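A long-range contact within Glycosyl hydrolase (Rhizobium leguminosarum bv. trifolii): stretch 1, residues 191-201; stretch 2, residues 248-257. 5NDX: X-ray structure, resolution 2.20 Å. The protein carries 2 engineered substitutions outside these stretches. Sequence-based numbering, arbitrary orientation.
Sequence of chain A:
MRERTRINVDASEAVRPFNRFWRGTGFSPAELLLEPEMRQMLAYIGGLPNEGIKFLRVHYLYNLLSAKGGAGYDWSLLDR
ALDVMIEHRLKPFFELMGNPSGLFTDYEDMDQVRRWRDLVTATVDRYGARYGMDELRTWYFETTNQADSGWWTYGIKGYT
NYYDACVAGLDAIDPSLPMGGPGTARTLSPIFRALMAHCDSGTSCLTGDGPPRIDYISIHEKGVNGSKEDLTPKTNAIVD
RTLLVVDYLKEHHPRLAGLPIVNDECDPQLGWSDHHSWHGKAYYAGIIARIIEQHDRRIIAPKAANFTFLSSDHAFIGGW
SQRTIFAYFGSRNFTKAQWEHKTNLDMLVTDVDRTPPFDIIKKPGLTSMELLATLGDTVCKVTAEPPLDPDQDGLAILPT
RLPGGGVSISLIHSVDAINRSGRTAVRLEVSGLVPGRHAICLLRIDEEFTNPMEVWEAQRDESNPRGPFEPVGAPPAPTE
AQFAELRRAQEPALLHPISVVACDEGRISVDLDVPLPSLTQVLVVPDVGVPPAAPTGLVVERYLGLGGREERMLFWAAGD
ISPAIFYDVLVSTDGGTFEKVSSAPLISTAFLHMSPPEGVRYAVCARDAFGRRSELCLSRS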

# COMPACT_ATOMS: atom_id res chain seq x y z
N ILE A 191 -14.91 -9.63 -22.33
CA ILE A 191 -13.83 -8.71 -22.57
C ILE A 191 -12.45 -9.36 -22.33
O ILE A 191 -11.54 -9.16 -23.10
CB ILE A 191 -13.95 -7.45 -21.70
CG1 ILE A 191 -15.06 -6.54 -22.23
CG2 ILE A 191 -12.65 -6.64 -21.74
CD1 ILE A 191 -14.70 -5.81 -23.54
N PHE A 192 -12.31 -10.11 -21.25
CA PHE A 192 -11.03 -10.71 -20.92
C PHE A 192 -10.66 -11.69 -22.02
O PHE A 192 -9.60 -11.60 -22.57
CB PHE A 192 -11.03 -11.38 -19.56
CG PHE A 192 -9.76 -12.13 -19.28
CD1 PHE A 192 -9.61 -13.48 -19.66
CD2 PHE A 192 -8.70 -11.51 -18.61
CE1 PHE A 192 -8.42 -14.17 -19.42
CE2 PHE A 192 -7.51 -12.19 -18.38
CZ PHE A 192 -7.36 -13.52 -18.78
N ARG A 193 -11.56 -12.61 -22.32
CA ARG A 193 -11.30 -13.63 -23.35
C ARG A 193 -11.02 -13.01 -24.69
O ARG A 193 -10.09 -13.44 -25.38
CB ARG A 193 -12.46 -14.61 -23.46
CG ARG A 193 -12.52 -15.52 -22.24
CD ARG A 193 -13.52 -16.67 -22.39
NE ARG A 193 -14.79 -16.28 -21.79
CZ ARG A 193 -15.93 -15.98 -22.42
NH1 ARG A 193 -16.99 -15.63 -21.69
NH2 ARG A 193 -16.05 -16.03 -23.73
N ALA A 194 -11.77 -11.97 -25.01
CA ALA A 194 -11.55 -11.25 -26.27
C ALA A 194 -10.18 -10.60 -26.36
O ALA A 194 -9.55 -10.63 -27.42
CB ALA A 194 -12.64 -10.22 -26.47
N LEU A 195 -9.68 -10.01 -25.27
CA LEU A 195 -8.40 -9.29 -25.38
C LEU A 195 -7.26 -10.29 -25.53
O LEU A 195 -6.29 -10.07 -26.24
CB LEU A 195 -8.19 -8.39 -24.17
CG LEU A 195 -7.20 -7.20 -24.18
CD1 LEU A 195 -6.02 -7.38 -23.24
CD2 LEU A 195 -6.73 -6.72 -25.53
N MET A 196 -7.40 -11.40 -24.83
CA MET A 196 -6.41 -12.46 -24.90
C MET A 196 -6.34 -13.04 -26.32
O MET A 196 -5.25 -13.23 -26.84
CB MET A 196 -6.75 -13.55 -23.87
CG MET A 196 -6.71 -13.06 -22.40
SD MET A 196 -5.40 -11.89 -21.94
CE MET A 196 -4.25 -13.13 -21.66
N ALA A 197 -7.51 -13.32 -26.92
CA ALA A 197 -7.59 -13.76 -28.33
C ALA A 197 -6.93 -12.72 -29.24
O ALA A 197 -6.04 -13.05 -30.02
CB ALA A 197 -9.04 -14.02 -28.75
N HIS A 198 -7.33 -11.46 -29.07
CA HIS A 198 -6.74 -10.37 -29.84
C HIS A 198 -5.24 -10.25 -29.72
O HIS A 198 -4.55 -9.99 -30.72
CB HIS A 198 -7.39 -9.06 -29.46
CG HIS A 198 -7.04 -7.93 -30.37
ND1 HIS A 198 -6.24 -6.89 -29.97
CD2 HIS A 198 -7.39 -7.67 -31.65
CE1 HIS A 198 -6.09 -6.05 -30.97
NE2 HIS A 198 -6.78 -6.49 -32.00
N CYS A 199 -4.70 -10.39 -28.51
CA CYS A 199 -3.25 -10.26 -28.30
C CYS A 199 -2.47 -11.52 -28.68
O CYS A 199 -1.28 -11.45 -28.89
CB CYS A 199 -2.93 -9.88 -26.83
SG CYS A 199 -3.42 -8.18 -26.43
N ASP A 200 -3.15 -12.66 -28.76
CA ASP A 200 -2.51 -13.91 -29.14
C ASP A 200 -2.39 -14.09 -30.68
O ASP A 200 -1.30 -14.04 -31.21
CB ASP A 200 -3.30 -15.07 -28.55
CG ASP A 200 -2.64 -16.40 -28.80
OD1 ASP A 200 -1.43 -16.47 -29.03
OD2 ASP A 200 -3.32 -17.40 -28.70
N SER A 201 -3.49 -14.37 -31.37
CA SER A 201 -3.59 -14.28 -32.83
C SER A 201 -4.14 -12.87 -32.91
O SER A 201 -3.97 -12.13 -31.96
CB SER A 201 -4.55 -15.34 -33.34
OG SER A 201 -5.64 -15.48 -32.45
N TYR A 248 -6.74 -21.34 -18.06
CA TYR A 248 -7.36 -20.91 -19.27
C TYR A 248 -6.32 -20.43 -20.29
O TYR A 248 -6.42 -20.76 -21.47
CB TYR A 248 -8.39 -19.83 -18.99
CG TYR A 248 -9.04 -19.30 -20.22
CD1 TYR A 248 -8.46 -18.25 -20.94
CD2 TYR A 248 -10.27 -19.82 -20.68
CE1 TYR A 248 -9.05 -17.75 -22.11
CE2 TYR A 248 -10.87 -19.33 -21.84
CZ TYR A 248 -10.26 -18.31 -22.56
OH TYR A 248 -10.87 -17.80 -23.70
N LEU A 249 -5.34 -19.66 -19.84
CA LEU A 249 -4.28 -19.21 -20.72
C LEU A 249 -3.39 -20.36 -21.19
O LEU A 249 -2.99 -20.36 -22.35
CB LEU A 249 -3.38 -18.14 -20.08
CG LEU A 249 -4.07 -16.85 -19.64
CD1 LEU A 249 -3.16 -16.00 -18.79
CD2 LEU A 249 -4.55 -16.05 -20.82
N LYS A 250 -3.04 -21.28 -20.30
CA LYS A 250 -2.17 -22.38 -20.66
C LYS A 250 -2.83 -23.21 -21.78
O LYS A 250 -2.17 -23.59 -22.72
CB LYS A 250 -1.81 -23.29 -19.48
CG LYS A 250 -0.78 -22.74 -18.48
CD LYS A 250 -0.43 -23.81 -17.43
CE LYS A 250 0.38 -23.28 -16.24
NZ LYS A 250 1.66 -22.56 -16.55
N GLU A 251 -4.14 -23.44 -21.69
CA GLU A 251 -4.88 -24.25 -22.64
C GLU A 251 -5.12 -23.51 -23.95
O GLU A 251 -4.86 -24.06 -25.01
CB GLU A 251 -6.22 -24.68 -22.06
CG GLU A 251 -6.78 -25.95 -22.70
CD GLU A 251 -8.31 -26.00 -22.63
OE1 GLU A 251 -8.88 -26.70 -21.76
OE2 GLU A 251 -8.93 -25.30 -23.45
N HIS A 252 -5.62 -22.28 -23.88
CA HIS A 252 -6.04 -21.53 -25.07
C HIS A 252 -5.06 -20.56 -25.68
O HIS A 252 -5.21 -20.22 -26.84
CB HIS A 252 -7.31 -20.74 -24.76
CG HIS A 252 -8.48 -21.61 -24.56
ND1 HIS A 252 -9.11 -21.74 -23.34
CD2 HIS A 252 -9.12 -22.44 -25.41
CE1 HIS A 252 -10.11 -22.60 -23.46
NE2 HIS A 252 -10.13 -23.04 -24.70
N HIS A 253 -4.12 -20.04 -24.89
CA HIS A 253 -3.19 -19.03 -25.37
C HIS A 253 -1.83 -19.26 -24.75
O HIS A 253 -1.30 -18.39 -24.05
CB HIS A 253 -3.70 -17.60 -25.07
CG HIS A 253 -5.07 -17.30 -25.59
ND1 HIS A 253 -6.17 -17.20 -24.76
CD2 HIS A 253 -5.53 -17.08 -26.84
CE1 HIS A 253 -7.24 -16.91 -25.48
NE2 HIS A 253 -6.88 -16.85 -26.75
N PRO A 254 -1.24 -20.45 -24.99
CA PRO A 254 0.01 -20.83 -24.32
C PRO A 254 1.15 -19.83 -24.49
O PRO A 254 2.00 -19.74 -23.61
CB PRO A 254 0.38 -22.19 -24.96
CG PRO A 254 -0.42 -22.26 -26.25
CD PRO A 254 -1.68 -21.49 -25.96
N ARG A 255 1.17 -19.08 -25.58
CA ARG A 255 2.21 -18.06 -25.78
C ARG A 255 2.14 -16.92 -24.76
O ARG A 255 3.12 -16.25 -24.53
CB ARG A 255 2.14 -17.48 -27.21
CG ARG A 255 3.40 -16.73 -27.63
CD ARG A 255 3.46 -16.28 -29.11
NE ARG A 255 3.01 -14.87 -29.31
CZ ARG A 255 1.75 -14.49 -29.56
NH1 ARG A 255 0.79 -15.39 -29.65
NH2 ARG A 255 1.45 -13.19 -29.73
N LEU A 256 0.96 -16.66 -24.19
CA LEU A 256 0.77 -15.62 -23.18
C LEU A 256 0.84 -16.11 -21.72
O LEU A 256 0.98 -15.30 -20.82
CB LEU A 256 -0.58 -14.92 -23.40
CG LEU A 256 -0.85 -14.36 -24.82
CD1 LEU A 256 -2.26 -13.82 -24.88
CD2 LEU A 256 0.13 -13.30 -25.29
N ALA A 257 0.78 -17.42 -21.50
CA ALA A 257 0.55 -17.99 -20.16
C ALA A 257 1.68 -17.73 -19.16
O ALA A 257 1.41 -17.74 -17.96
CB ALA A 257 0.26 -19.49 -20.24
O HOH W 1 -0.75 -18.79 -27.70

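Two segments far apart in sequence meet along one flank of a helix. Residues 191-200 form the end of the first helix, and residues 248-252 the last part of the second, after which the chain turns at His253 and runs on through 254-257. The helix axes run in broadly the same direction, crossing at -42° with a closest approach of 11.8 Å. The backbones draw together toward the C-terminal end of the first helix: the CA atoms of Arg193 and Tyr248 lie 9.2 Å apart, those of Asp200 and His253 only 6.4 Å. Phe192, Arg193 and Tyr248 occupy the wider part, while the narrower part is bridged by polar groups as well. In all, the contact buries 545 Å², both sides summed.

Met196 is the central bump. Its CA-to-CB bond points toward the second stretch, and its three m rotamers fold the chain so that CE reaches a hollow lined by Leu249 and Leu256. CE lies 3.1 Å from Leu249 CD2, a very tight apolar contact, and 3.8 Å from Leu256 CD1. Phe192 extends this apolar patch, its CZ 4.3 Å from Leu249 CD2, while Tyr248 CD1 approaches the edge of the Phe192 ring. At the wider end, the Tyr248 hydroxyl reaches the aliphatic part of Arg193, with OH 3.2 Å from CD.

His253, where the chain leaves helical geometry, sets its imidazole against the first helix. Met196 CB makes an off-centre CH-pi contact with this ring, 4.1 Å from its centroid, and Met196 O lies over one ring face. The ring comes close to the helix backbone at Ala197, with His253 NE2 3.5 Å from Ala197 CA and 4.1 Å from Ala197 CB. Asp200 meets the ring at its edge, OD2 lying 2.9 Å from His253 CD2. His253 ND1, by contrast, is buried by the contact without a polar partner in the model.

The charged closure lies at the end of the first helix. Arg255 reaches back so that its guanidinium meets both the side chain and the backbone of Asp200: NH1 forms a salt bridge to Asp200 OD1 at 2.5 Å and donates a hydrogen bond to Asp200 O at 2.9 Å. Arg255 NH2 adds weak hydrogen bonds to Asp200 O at 3.2 Å and Cys199 O at 3.3 Å. These carbonyls lie in the last turn of the helix, where they are accessible to an outside donor. A water reinforces the pairing, donating to Asp200 OD1 at 2.8 Å and accepting from Arg255 N at 2.9 Å.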